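PDB 4AB5: transcriptional regulator, LYSR family from Neisseria meningitidis, which probably regulates methionine-biosynthesis genes as a MetR-like, DNA-binding activator and repressor, here represented by its C-terminal regulatory domain. Local coordinates for residues Val83-Pro88 and Ala154-Trp159; Pro88-Ala93 and Ala148-Ile153; Asp102-Thr107 and Lys128-Pro133. All blocks are in the same frame, centred on the assembly; numbering follows the deposited sequence.

Contact 1. Residues Val83-Pro88 and Ala154-Trp159; sequences VGICAP and AALPYW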
ATOM      1  N   VAL B  83       2.057   6.749  17.646  1.00 41.03           N
ATOM      2  CA  VAL B  83       2.882   5.947  18.546  1.00 39.70           C
ATOM      3  C   VAL B  83       4.186   5.579  17.878  1.00 42.95           C
ATOM      4  O   VAL B  83       4.231   5.407  16.654  1.00 42.15           O
ATOM      5  CB  VAL B  83       2.145   4.713  19.149  1.00 42.72           C
ATOM      6  CG1 VAL B  83       0.963   5.141  20.018  1.00 43.68           C
ATOM      7  CG2 VAL B  83       1.705   3.719  18.071  1.00 41.14           C
ATOM      8  N   GLY B  84       5.237   5.490  18.686  1.00 39.02           N
ATOM      9  CA  GLY B  84       6.553   5.076  18.235  1.00 37.45           C
ATOM     10  C   GLY B  84       6.609   3.564  18.267  1.00 40.16           C
ATOM     11  O   GLY B  84       6.113   2.947  19.212  1.00 38.91           O
ATOM     12  N   ILE B  85       7.149   2.947  17.207  1.00 36.32           N
ATOM     13  CA  ILE B  85       7.292   1.494  17.135  1.00 34.88           C
ATOM     14  C   ILE B  85       8.732   1.076  16.980  1.00 34.67           C
ATOM     15  O   ILE B  85       9.482   1.694  16.220  1.00 32.75           O
ATOM     16  CB  ILE B  85       6.349   0.792  16.111  1.00 38.20           C
ATOM     17  CG1 ILE B  85       6.563   1.290  14.652  1.00 38.66           C
ATOM     18  CG2 ILE B  85       4.889   0.909  16.551  1.00 39.26           C
ATOM     19  CD1 ILE B  85       6.154   0.299  13.540  1.00 41.67           C
ATOM     20  N   CYS B  86       9.120   0.044  17.728  1.00 30.96           N
ATOM     21  CA  CYS B  86      10.446  -0.578  17.684  1.00 30.65           C
ATOM     22  C   CYS B  86      10.278  -2.093  17.863  1.00 35.06           C
ATOM     23  O   CYS B  86       9.196  -2.545  18.232  1.00 35.15           O
ATOM     24  CB  CYS B  86      11.395   0.026  18.722  1.00 31.71           C
ATOM     25  SG  CYS B  86      11.015  -0.417  20.436  1.00 36.50           S
ATOM     26  N   ALA B  87      11.320  -2.877  17.581  1.00 32.60           N
ATOM     27  CA  ALA B  87      11.275  -4.329  17.755  1.00 32.47           C
ATOM     28  C   ALA B  87      11.266  -4.624  19.264  1.00 38.57           C
ATOM     29  O   ALA B  87      11.810  -3.815  20.023  1.00 38.35           O
ATOM     30  CB  ALA B  87      12.488  -4.975  17.102  1.00 32.51           C
ATOM     31  N   PRO B  88      10.658  -5.742  19.742  1.00 36.09           N
ATOM     32  CA  PRO B  88      10.647  -6.011  21.196  1.00 37.10           C
ATOM     33  C   PRO B  88      12.027  -6.041  21.878  1.00 43.05           C
ATOM     34  O   PRO B  88      12.123  -5.710  23.053  1.00 43.08           O
ATOM     35  CB  PRO B  88       9.932  -7.360  21.294  1.00 38.52           C
ATOM     36  CG  PRO B  88       9.099  -7.433  20.063  1.00 41.79           C
ATOM     37  CD  PRO B  88       9.943  -6.804  19.005  1.00 36.78           C
ATOM     38  N   ALA B 154       9.852   3.684  13.801  1.00 28.58           N
ATOM     39  CA  ALA B 154       8.839   4.440  13.056  1.00 28.05           C
ATOM     40  C   ALA B 154       7.807   5.062  13.973  1.00 34.82           C
ATOM     41  O   ALA B 154       7.729   4.699  15.143  1.00 34.59           O
ATOM     42  CB  ALA B 154       8.142   3.536  12.045  1.00 27.46           C
ATOM     43  N   ALA B 155       7.020   6.010  13.434  1.00 33.60           N
ATOM     44  CA  ALA B 155       5.900   6.666  14.105  1.00 34.63           C
ATOM     45  C   ALA B 155       4.667   6.391  13.253  1.00 38.76           C
ATOM     46  O   ALA B 155       4.635   6.741  12.067  1.00 39.21           O
ATOM     47  CB  ALA B 155       6.135   8.163  14.226  1.00 36.34           C
ATOM     48  N   LEU B 156       3.684   5.707  13.832  1.00 34.29           N
ATOM     49  CA  LEU B 156       2.462   5.355  13.115  1.00 33.44           C
ATOM     50  C   LEU B 156       1.228   5.542  13.990  1.00 35.93           C
ATOM     51  O   LEU B 156       1.369   5.500  15.212  1.00 35.10           O
ATOM     52  CB  LEU B 156       2.537   3.898  12.602  1.00 32.37           C
ATOM     53  CG  LEU B 156       3.463   3.609  11.418  1.00 35.95           C
ATOM     54  CD1 LEU B 156       3.640   2.118  11.238  1.00 35.20           C
ATOM     55  CD2 LEU B 156       2.946   4.245  10.131  1.00 37.78           C
ATOM     56  N   PRO B 157       0.015   5.745  13.410  1.00 32.80           N
ATOM     57  CA  PRO B 157      -1.185   5.869  14.258  1.00 33.36           C
ATOM     58  C   PRO B 157      -1.365   4.604  15.097  1.00 36.06           C
ATOM     59  O   PRO B 157      -1.033   3.514  14.630  1.00 33.60           O
ATOM     60  CB  PRO B 157      -2.330   5.994  13.242  1.00 34.83           C
ATOM     61  CG  PRO B 157      -1.693   6.448  11.981  1.00 38.77           C
ATOM     62  CD  PRO B 157      -0.334   5.837  11.974  1.00 34.02           C
ATOM     63  N   TYR B 158      -1.861   4.747  16.332  1.00 34.04           N
ATOM     64  CA  TYR B 158      -2.093   3.608  17.213  1.00 34.09           C
ATOM     65  C   TYR B 158      -3.008   2.560  16.543  1.00 36.96           C
ATOM     66  O   TYR B 158      -2.716   1.364  16.621  1.00 34.90           O
ATOM     67  CB  TYR B 158      -2.649   4.067  18.583  1.00 37.07           C
ATOM     68  CG  TYR B 158      -3.035   2.917  19.487  1.00 40.56           C
ATOM     69  CD1 TYR B 158      -2.064   2.164  20.148  1.00 43.15           C
ATOM     70  CD2 TYR B 158      -4.366   2.532  19.628  1.00 41.82           C
ATOM     71  CE1 TYR B 158      -2.409   1.068  20.937  1.00 45.85           C
ATOM     72  CE2 TYR B 158      -4.722   1.440  20.414  1.00 43.60           C
ATOM     73  CZ  TYR B 158      -3.739   0.717  21.078  1.00 53.48           C
ATOM     74  OH  TYR B 158      -4.070  -0.369  21.852  1.00 58.22           O
ATOM     75  N   TRP B 159      -4.101   3.008  15.883  1.00 33.77           N
ATOM     76  CA  TRP B 159      -5.032   2.101  15.211  1.00 33.63           C
ATOM     77  C   TRP B 159      -4.384   1.208  14.127  1.00 38.20           C
ATOM     78  O   TRP B 159      -4.776   0.049  13.997  1.00 37.63           O
ATOM     79  CB  TRP B 159      -6.292   2.830  14.700  1.00 31.89           C
ATOM     80  CG  TRP B 159      -6.021   3.926  13.718  1.00 31.80           C
ATOM     81  CD1 TRP B 159      -5.917   5.257  13.989  1.00 35.25           C
ATOM     82  CD2 TRP B 159      -5.841   3.787  12.300  1.00 30.53           C
ATOM     83  NE1 TRP B 159      -5.678   5.958  12.831  1.00 34.13           N
ATOM     84  CE2 TRP B 159      -5.603   5.078  11.782  1.00 34.41           C
ATOM     85  CE3 TRP B 159      -5.844   2.691  11.414  1.00 30.93           C
ATOM     86  CZ2 TRP B 159      -5.384   5.308  10.418  1.00 33.20           C
ATOM     87  CZ3 TRP B 159      -5.615   2.919  10.068  1.00 31.72           C
ATOM     88  CH2 TRP B 159      -5.391   4.215   9.582  1.00 32.73           C
TER
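The end of strand 72-86 and the short strand 154-157 form an antiparallel pair in the mixed sheet of the LysR regulatory domain, whose fold is related to the periplasmic binding proteins. Four backbone hydrogen bonds hold the pair. Val-83 and Leu-156 exchange two, Val-83 N to Leu-156 O at 2.8 Å and the reverse bond from Leu-156 N nearly along the C=O axis of Val-83. Ile-85 and Ala-154 exchange the other two, both donors lying in the carbonyl planes. Between these rungs, Gly-84 and Ala-155 make a non-hydrogen-bonded pair with CA atoms 4.5 Å apart.

Ile-85 shows how the side chains follow this register. Its CB leaves the sheet on the face shared with Val-83, Ala-154 and Leu-156. CG2 stands anti to the carbonyl carbon, while CG1 takes the crowded position between it and the backbone N (chi1 60°), 3.6 Å from Ala-154 O and 3.8 Å from Ala-154 CB. A nearly extended chi2 of 155° then carries CD1 past that methyl to meet Leu-156 CD1 at 3.9 Å, the two side chains crossing obliquely. Ile-143, Ile-144 and Val-147 of helix 140-148 cover the same face. Strand 154-157 turns directly into helix 158-166, with Pro-157 at the N-cap. At this end Val-83 packs against the first helical residue, CG2 lying 3.9 Å from Tyr-158 CA and CG1 4.0 Å from Tyr-158 CB.

Contact 2. Residues Pro88-Ala93 and Ala148-Ile153; sequences PDHPLA and ASRRGI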
ATOM      1  N   PRO B  88      10.658  -5.742  19.742  1.00 36.09           N
ATOM      2  CA  PRO B  88      10.647  -6.011  21.196  1.00 37.10           C
ATOM      3  C   PRO B  88      12.027  -6.041  21.878  1.00 43.05           C
ATOM      4  O   PRO B  88      12.123  -5.710  23.053  1.00 43.08           O
ATOM      5  CB  PRO B  88       9.932  -7.360  21.294  1.00 38.52           C
ATOM      6  CG  PRO B  88       9.099  -7.433  20.063  1.00 41.79           C
ATOM      7  CD  PRO B  88       9.943  -6.804  19.005  1.00 36.78           C
ATOM      8  N   ASP B  89      13.087  -6.402  21.110  1.00 41.30           N
ATOM      9  CA  ASP B  89      14.504  -6.511  21.498  1.00 41.63           C
ATOM     10  C   ASP B  89      15.185  -5.155  21.640  1.00 43.74           C
ATOM     11  O   ASP B  89      15.978  -4.974  22.564  1.00 45.38           O
ATOM     12  CB  ASP B  89      15.290  -7.326  20.441  1.00 43.89           C
ATOM     13  CG  ASP B  89      15.220  -8.833  20.557  1.00 67.94           C
ATOM     14  OD1 ASP B  89      14.821  -9.335  21.638  1.00 70.91           O
ATOM     15  OD2 ASP B  89      15.614  -9.518  19.587  1.00 79.69           O
ATOM     16  N   HIS B  90      14.945  -4.244  20.674  1.00 36.90           N
ATOM     17  CA  HIS B  90      15.488  -2.881  20.578  1.00 35.61           C
ATOM     18  C   HIS B  90      15.680  -2.169  21.936  1.00 40.40           C
ATOM     19  O   HIS B  90      14.769  -2.209  22.761  1.00 39.72           O
ATOM     20  CB  HIS B  90      14.597  -2.016  19.640  1.00 35.04           C
ATOM     21  CG  HIS B  90      15.254  -0.758  19.145  1.00 37.70           C
ATOM     22  ND1 HIS B  90      15.711  -0.648  17.841  1.00 38.56           N
ATOM     23  CD2 HIS B  90      15.525   0.397  19.797  1.00 38.56           C
ATOM     24  CE1 HIS B  90      16.250   0.560  17.749  1.00 37.27           C
ATOM     25  NE2 HIS B  90      16.166   1.219  18.904  1.00 38.00           N
ATOM     26  N   PRO B  91      16.837  -1.479  22.152  1.00 38.04           N
ATOM     27  CA  PRO B  91      17.052  -0.742  23.412  1.00 39.07           C
ATOM     28  C   PRO B  91      15.951   0.249  23.811  1.00 43.24           C
ATOM     29  O   PRO B  91      15.691   0.412  25.004  1.00 43.33           O
ATOM     30  CB  PRO B  91      18.376  -0.016  23.161  1.00 41.23           C
ATOM     31  CG  PRO B  91      19.092  -0.897  22.197  1.00 44.79           C
ATOM     32  CD  PRO B  91      18.023  -1.373  21.276  1.00 39.45           C
ATOM     33  N   LEU B  92      15.292   0.887  22.823  1.00 39.16           N
ATOM     34  CA  LEU B  92      14.217   1.857  23.068  1.00 39.06           C
ATOM     35  C   LEU B  92      12.956   1.277  23.707  1.00 43.25           C
ATOM     36  O   LEU B  92      12.151   2.040  24.245  1.00 44.06           O
ATOM     37  CB  LEU B  92      13.869   2.673  21.816  1.00 38.36           C
ATOM     38  CG  LEU B  92      14.882   3.721  21.359  1.00 42.73           C
ATOM     39  CD1 LEU B  92      14.531   4.217  19.976  1.00 42.44           C
ATOM     40  CD2 LEU B  92      14.966   4.894  22.340  1.00 44.78           C
ATOM     41  N   ALA B  93      12.804  -0.061  23.700  1.00 39.48           N
ATOM     42  CA  ALA B  93      11.670  -0.732  24.339  1.00 40.27           C
ATOM     43  C   ALA B  93      11.763  -0.578  25.865  1.00 48.71           C
ATOM     44  O   ALA B  93      10.749  -0.681  26.553  1.00 50.89           O
ATOM     45  CB  ALA B  93      11.631  -2.204  23.950  1.00 40.03           C
ATOM     46  N   ALA B 148      10.484  -4.558  12.889  1.00 26.95           N
ATOM     47  CA  ALA B 148      10.579  -5.866  13.561  1.00 25.46           C
ATOM     48  C   ALA B 148      11.938  -6.555  13.380  1.00 28.86           C
ATOM     49  O   ALA B 148      12.369  -7.314  14.255  1.00 28.45           O
ATOM     50  CB  ALA B 148       9.465  -6.777  13.079  1.00 25.19           C
ATOM     51  N   SER B 149      12.603  -6.292  12.241  1.00 24.96           N
ATOM     52  CA  SER B 149      13.917  -6.850  11.884  1.00 23.60           C
ATOM     53  C   SER B 149      15.061  -5.954  12.399  1.00 27.37           C
ATOM     54  O   SER B 149      16.225  -6.182  12.054  1.00 27.25           O
ATOM     55  CB  SER B 149      14.013  -7.037  10.372  1.00 25.65           C
ATOM     56  OG  SER B 149      12.955  -7.853   9.888  1.00 35.30           O
ATOM     57  N   ARG B 150      14.718  -4.947  13.247  1.00 24.37           N
ATOM     58  CA  ARG B 150      15.626  -3.965  13.860  1.00 25.10           C
ATOM     59  C   ARG B 150      16.349  -3.088  12.833  1.00 27.62           C
ATOM     60  O   ARG B 150      17.462  -2.626  13.082  1.00 27.00           O
ATOM     61  CB  ARG B 150      16.589  -4.623  14.877  1.00 28.45           C
ATOM     62  CG  ARG B 150      15.928  -4.980  16.202  1.00 43.72           C
ATOM     63  CD  ARG B 150      16.908  -5.468  17.254  1.00 65.07           C
ATOM     64  NE  ARG B 150      17.789  -4.393  17.732  1.00 80.31           N
ATOM     65  CZ  ARG B 150      18.668  -4.519  18.721  1.00 97.27           C
ATOM     66  NH1 ARG B 150      18.794  -5.671  19.367  1.00 87.71           N
ATOM     67  NH2 ARG B 150      19.430  -3.493  19.071  1.00 85.21           N
ATOM     68  N   ARG B 151      15.690  -2.838  11.683  1.00 24.82           N
ATOM     69  CA  ARG B 151      16.228  -2.015  10.592  1.00 24.86           C
ATOM     70  C   ARG B 151      16.042  -0.516  10.831  1.00 28.95           C
ATOM     71  O   ARG B 151      16.570   0.311  10.079  1.00 28.36           O
ATOM     72  CB  ARG B 151      15.663  -2.463   9.223  1.00 23.43           C
ATOM     73  CG  ARG B 151      16.231  -3.792   8.743  1.00 31.71           C
ATOM     74  CD  ARG B 151      17.686  -3.625   8.362  1.00 45.10           C
ATOM     75  NE  ARG B 151      18.356  -4.889   8.089  1.00 56.47           N
ATOM     76  CZ  ARG B 151      19.176  -5.489   8.937  1.00 73.93           C
ATOM     77  NH1 ARG B 151      19.425  -4.949  10.126  1.00 64.84           N
ATOM     78  NH2 ARG B 151      19.753  -6.638   8.611  1.00 60.82           N
ATOM     79  N   GLY B 152      15.316  -0.195  11.894  1.00 26.47           N
ATOM     80  CA  GLY B 152      15.015   1.168  12.312  1.00 27.31           C
ATOM     81  C   GLY B 152      13.795   1.229  13.204  1.00 31.16           C
ATOM     82  O   GLY B 152      13.320   0.195  13.694  1.00 29.46           O
ATOM     83  N   ILE B 153      13.308   2.460  13.445  1.00 28.81           N
ATOM     84  CA  ILE B 153      12.102   2.763  14.230  1.00 28.62           C
ATOM     85  C   ILE B 153      11.120   3.574  13.375  1.00 31.52           C
ATOM     86  O   ILE B 153      11.511   4.082  12.326  1.00 30.90           O
ATOM     87  CB  ILE B 153      12.425   3.438  15.594  1.00 32.72           C
ATOM     88  CG1 ILE B 153      13.162   4.798  15.421  1.00 34.21           C
ATOM     89  CG2 ILE B 153      13.188   2.471  16.531  1.00 32.13           C
ATOM     90  CD1 ILE B 153      13.174   5.681  16.650  1.00 39.48           C
TER
HETATM   91  O   HOH W   1      13.421  -1.798  15.656  1.00 16.65           O
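With CG anti to its backbone N (chi1 -163°), His-90 carries its imidazole between the Arg-150 and Ile-153 side chains of the facing loop. Arg-150 is extended at chi2 but bends at chi3 (69°), and this bend lays the guanidinium along the backbone of Asp-89 and His-90. Asp-89 C and His-90 CA lie over one guanidinium face, while Pro-91 CD approaches obliquely, 3.4 Å from Arg-150 NH2. Of the Asp-89 side chain, CB makes the approach, 4.0 Å from Arg-150 NH1. Its OD2 stays 5.0 Å from Arg-150 NH1, so the opposite charges are near neighbours without a salt bridge.

Ile-153 is buried. Its CG2, anti to the carbonyl carbon and beside the backbone N, lies over one face of the His-90 ring in a CH-pi contact, offset toward the CE1-NE2 rim and 3.8 Å from His-90 CE1. CD1 reaches Leu-92 CD1 at 3.9 Å, where the two side chains cross at about a right angle. A water bridges the loops: it donates to Gly-152 O at 2.8 Å and weakly accepts from His-90 ND1 at 3.4 Å. Nearby, Ser-149 and Arg-151 pack on Leu-39 of the second subunit. Arg-150, with its positive phi of 62°, is the C-prime residue of a Schellman motif, the turn that here ends helix 140-148 and leads the chain toward strand 154-157.

Contact 3. Residues Asp102-Thr107 and Lys128-Pro133; sequences DFIGET and KNINPP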
ATOM      1  N   ASP B 102      15.879  10.856  21.729  1.00 39.54           N
ATOM      2  CA  ASP B 102      15.962   9.391  21.599  1.00 37.64           C
ATOM      3  C   ASP B 102      15.987   8.919  20.135  1.00 41.35           C
ATOM      4  O   ASP B 102      16.377   7.782  19.864  1.00 40.29           O
ATOM      5  CB  ASP B 102      14.847   8.685  22.395  1.00 38.76           C
ATOM      6  CG  ASP B 102      14.943   8.829  23.904  1.00 51.75           C
ATOM      7  OD1 ASP B 102      16.073   8.786  24.438  1.00 56.37           O
ATOM      8  OD2 ASP B 102      13.888   8.938  24.555  1.00 54.44           O
ATOM      9  N   PHE B 103      15.597   9.809  19.207  1.00 38.64           N
ATOM     10  CA  PHE B 103      15.566   9.589  17.765  1.00 37.73           C
ATOM     11  C   PHE B 103      16.924   9.887  17.097  1.00 42.83           C
ATOM     12  O   PHE B 103      17.145   9.416  15.984  1.00 42.11           O
ATOM     13  CB  PHE B 103      14.468  10.459  17.125  1.00 39.84           C
ATOM     14  CG  PHE B 103      13.052  10.120  17.538  1.00 41.07           C
ATOM     15  CD1 PHE B 103      12.488  10.687  18.677  1.00 43.17           C
ATOM     16  CD2 PHE B 103      12.279   9.240  16.782  1.00 42.58           C
ATOM     17  CE1 PHE B 103      11.184  10.366  19.061  1.00 45.27           C
ATOM     18  CE2 PHE B 103      10.976   8.919  17.169  1.00 42.50           C
ATOM     19  CZ  PHE B 103      10.437   9.485  18.303  1.00 42.41           C
ATOM     20  N   ILE B 104      17.823  10.652  17.770  1.00 41.56           N
ATOM     21  CA  ILE B 104      19.142  11.072  17.266  1.00 42.32           C
ATOM     22  C   ILE B 104      19.978   9.997  16.531  1.00 48.19           C
ATOM     23  O   ILE B 104      20.342  10.196  15.372  1.00 48.90           O
ATOM     24  CB  ILE B 104      19.954  11.942  18.282  1.00 46.15           C
ATOM     25  CG1 ILE B 104      19.307  13.331  18.450  1.00 47.36           C
ATOM     26  CG2 ILE B 104      21.443  12.084  17.870  1.00 45.67           C
ATOM     27  CD1 ILE B 104      19.779  14.152  19.634  1.00 52.49           C
ATOM     28  N   GLY B 105      20.260   8.889  17.187  1.00 45.31           N
ATOM     29  CA  GLY B 105      21.063   7.831  16.577  1.00 45.69           C
ATOM     30  C   GLY B 105      20.363   6.914  15.588  1.00 49.37           C
ATOM     31  O   GLY B 105      20.957   6.511  14.586  1.00 48.95           O
ATOM     32  N   GLU B 106      19.095   6.584  15.885  1.00 44.18           N
ATOM     33  CA  GLU B 106      18.208   5.652  15.200  1.00 42.63           C
ATOM     34  C   GLU B 106      17.845   6.011  13.761  1.00 45.13           C
ATOM     35  O   GLU B 106      17.679   7.186  13.445  1.00 46.60           O
ATOM     36  CB  GLU B 106      16.920   5.482  16.029  1.00 44.01           C
ATOM     37  CG  GLU B 106      16.937   4.377  17.085  1.00 55.89           C
ATOM     38  CD  GLU B 106      17.862   4.492  18.275  1.00 76.99           C
ATOM     39  OE1 GLU B 106      17.578   5.327  19.164  1.00 84.50           O
ATOM     40  OE2 GLU B 106      18.787   3.655  18.390  1.00 65.98           O
ATOM     41  N   THR B 107      17.648   4.973  12.912  1.00 38.03           N
ATOM     42  CA  THR B 107      17.182   5.085  11.525  1.00 35.85           C
ATOM     43  C   THR B 107      15.656   5.223  11.614  1.00 38.29           C
ATOM     44  O   THR B 107      15.012   4.424  12.291  1.00 38.72           O
ATOM     45  CB  THR B 107      17.630   3.839  10.696  1.00 34.84           C
ATOM     46  OG1 THR B 107      19.038   3.902  10.469  1.00 33.24           O
ATOM     47  CG2 THR B 107      16.921   3.720   9.346  1.00 27.00           C
ATOM     48  N   LYS B 128      13.618  20.927  16.936  1.00 49.64           N
ATOM     49  CA  LYS B 128      14.718  20.661  17.853  1.00 49.05           C
ATOM     50  C   LYS B 128      16.031  20.484  17.091  1.00 52.26           C
ATOM     51  O   LYS B 128      17.078  20.307  17.717  1.00 51.53           O
ATOM     52  CB  LYS B 128      14.409  19.448  18.743  1.00 50.16           C
ATOM     53  CG  LYS B 128      13.511  19.781  19.919  1.00 59.51           C
ATOM     54  CD  LYS B 128      13.903  19.003  21.151  1.00 66.31           C
ATOM     55  CE  LYS B 128      13.275  19.591  22.387  1.00 79.44           C
ATOM     56  NZ  LYS B 128      13.816  18.972  23.623  1.00 92.04           N
ATOM     57  N   ASN B 129      15.979  20.586  15.743  1.00 48.72           N
ATOM     58  CA  ASN B 129      17.113  20.426  14.822  1.00 48.96           C
ATOM     59  C   ASN B 129      17.641  18.969  14.795  1.00 51.40           C
ATOM     60  O   ASN B 129      18.855  18.718  14.694  1.00 51.34           O
ATOM     61  CB  ASN B 129      18.215  21.478  15.085  1.00 52.60           C
ATOM     62  CG  ASN B 129      19.219  21.648  13.975  1.00 73.27           C
ATOM     63  OD1 ASN B 129      18.878  21.812  12.795  1.00 71.58           O
ATOM     64  ND2 ASN B 129      20.491  21.640  14.345  1.00 61.49           N
ATOM     65  N   ILE B 130      16.700  18.004  14.871  1.00 45.50           N
ATOM     66  CA  ILE B 130      16.996  16.578  14.809  1.00 43.02           C
ATOM     67  C   ILE B 130      16.544  16.047  13.440  1.00 46.41           C
ATOM     68  O   ILE B 130      15.372  16.136  13.096  1.00 45.65           O
ATOM     69  CB  ILE B 130      16.372  15.808  16.014  1.00 44.51           C
ATOM     70  CG1 ILE B 130      17.051  16.229  17.344  1.00 44.95           C
ATOM     71  CG2 ILE B 130      16.437  14.281  15.801  1.00 42.84           C
ATOM     72  CD1 ILE B 130      16.200  16.141  18.588  1.00 45.24           C
ATOM     73  N   ASN B 131      17.492  15.536  12.653  1.00 43.23           N
ATOM     74  CA  ASN B 131      17.254  14.953  11.334  1.00 41.94           C
ATOM     75  C   ASN B 131      17.940  13.563  11.319  1.00 44.93           C
ATOM     76  O   ASN B 131      19.091  13.436  10.876  1.00 44.38           O
ATOM     77  CB  ASN B 131      17.781  15.885  10.226  1.00 42.11           C
ATOM     78  CG  ASN B 131      17.574  15.421   8.796  1.00 56.52           C
ATOM     79  OD1 ASN B 131      16.841  14.475   8.501  1.00 47.04           O
ATOM     80  ND2 ASN B 131      18.198  16.120   7.857  1.00 45.97           N
ATOM     81  N   PRO B 132      17.265  12.524  11.857  1.00 41.15           N
ATOM     82  CA  PRO B 132      17.883  11.187  11.897  1.00 40.90           C
ATOM     83  C   PRO B 132      18.039  10.519  10.519  1.00 44.37           C
ATOM     84  O   PRO B 132      17.368  10.956   9.580  1.00 44.35           O
ATOM     85  CB  PRO B 132      16.918  10.389  12.786  1.00 41.81           C
ATOM     86  CG  PRO B 132      15.617  11.049  12.615  1.00 45.96           C
ATOM     87  CD  PRO B 132      15.917  12.507  12.464  1.00 42.71           C
ATOM     88  N   PRO B 133      18.890   9.459  10.366  1.00 39.54           N
ATOM     89  CA  PRO B 133      18.975   8.761   9.062  1.00 38.36           C
ATOM     90  C   PRO B 133      17.610   8.183   8.695  1.00 39.03           C
ATOM     91  O   PRO B 133      16.863   7.759   9.574  1.00 36.60           O
ATOM     92  CB  PRO B 133      19.989   7.633   9.307  1.00 39.62           C
ATOM     93  CG  PRO B 133      20.699   8.012  10.544  1.00 44.95           C
ATOM     94  CD  PRO B 133      19.751   8.806  11.371  1.00 40.91           C
TER
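Two loops meet here at the entrance to a beta-alpha-beta crossover, in which the parallel strands 108-110 and 134-136 are joined through helix 119-125. Segment 102-107 leads into the first strand and 128-133 into the second. Pro-132 CB rests between two carbonyl oxygens of the first loop, 3.4 Å from Phe-103 O and equally 3.4 Å from Glu-106 O. The next proline also approaches the second of these, with Pro-133 CD 3.3 Å from Glu-106 O. Further on, Thr-107 CA lies 3.3 Å from Pro-133 O in a CA-H...O contact, just before the backbone bond between Pro-133 and Leu-108 begins the sheet pairing.

At the other end, Ile-104 and Ile-130 cross at about a right angle. Each has CG1 anti to the carbonyl carbon, and their CG1 atoms meet at 3.8 Å; Ile-130 also rests on Leu-125 of the helix. Proline nitrogens within the chain carry no hydrogen to donate, so Pro-132 and Pro-133 offer the opposing carbonyl oxygens ring carbons to pack against. The loops are therefore matched mainly by apolar packing, with the one CA-H...O contact of Thr-107, until regular strand bonding takes over.

How the contacts relate
Along the chain the six segments run inward and back out: 83-88, 88-93, 102-107, 128-133, 148-153 and 154-159, so contact 1 encloses contact 2, which encloses contact 3. All lie on one side of the chain's centre within the LysR substrate-binding domain. Contacts 1 and 2, with centres about 10 Å apart, share Pro-88 and continue from the mixed sheet into the loops at its end. Contact 3 lies about 15 Å from the centre of contact 2, at the two-stranded parallel sheet. A probable hydrogen bond from Ile-153 N to Thr-107 O, at 2.8 Å, links these two. Contacts 1 and 3 do not touch, their nearest atoms about 5 Å apart, so contact 2 connects them at this end of the domain.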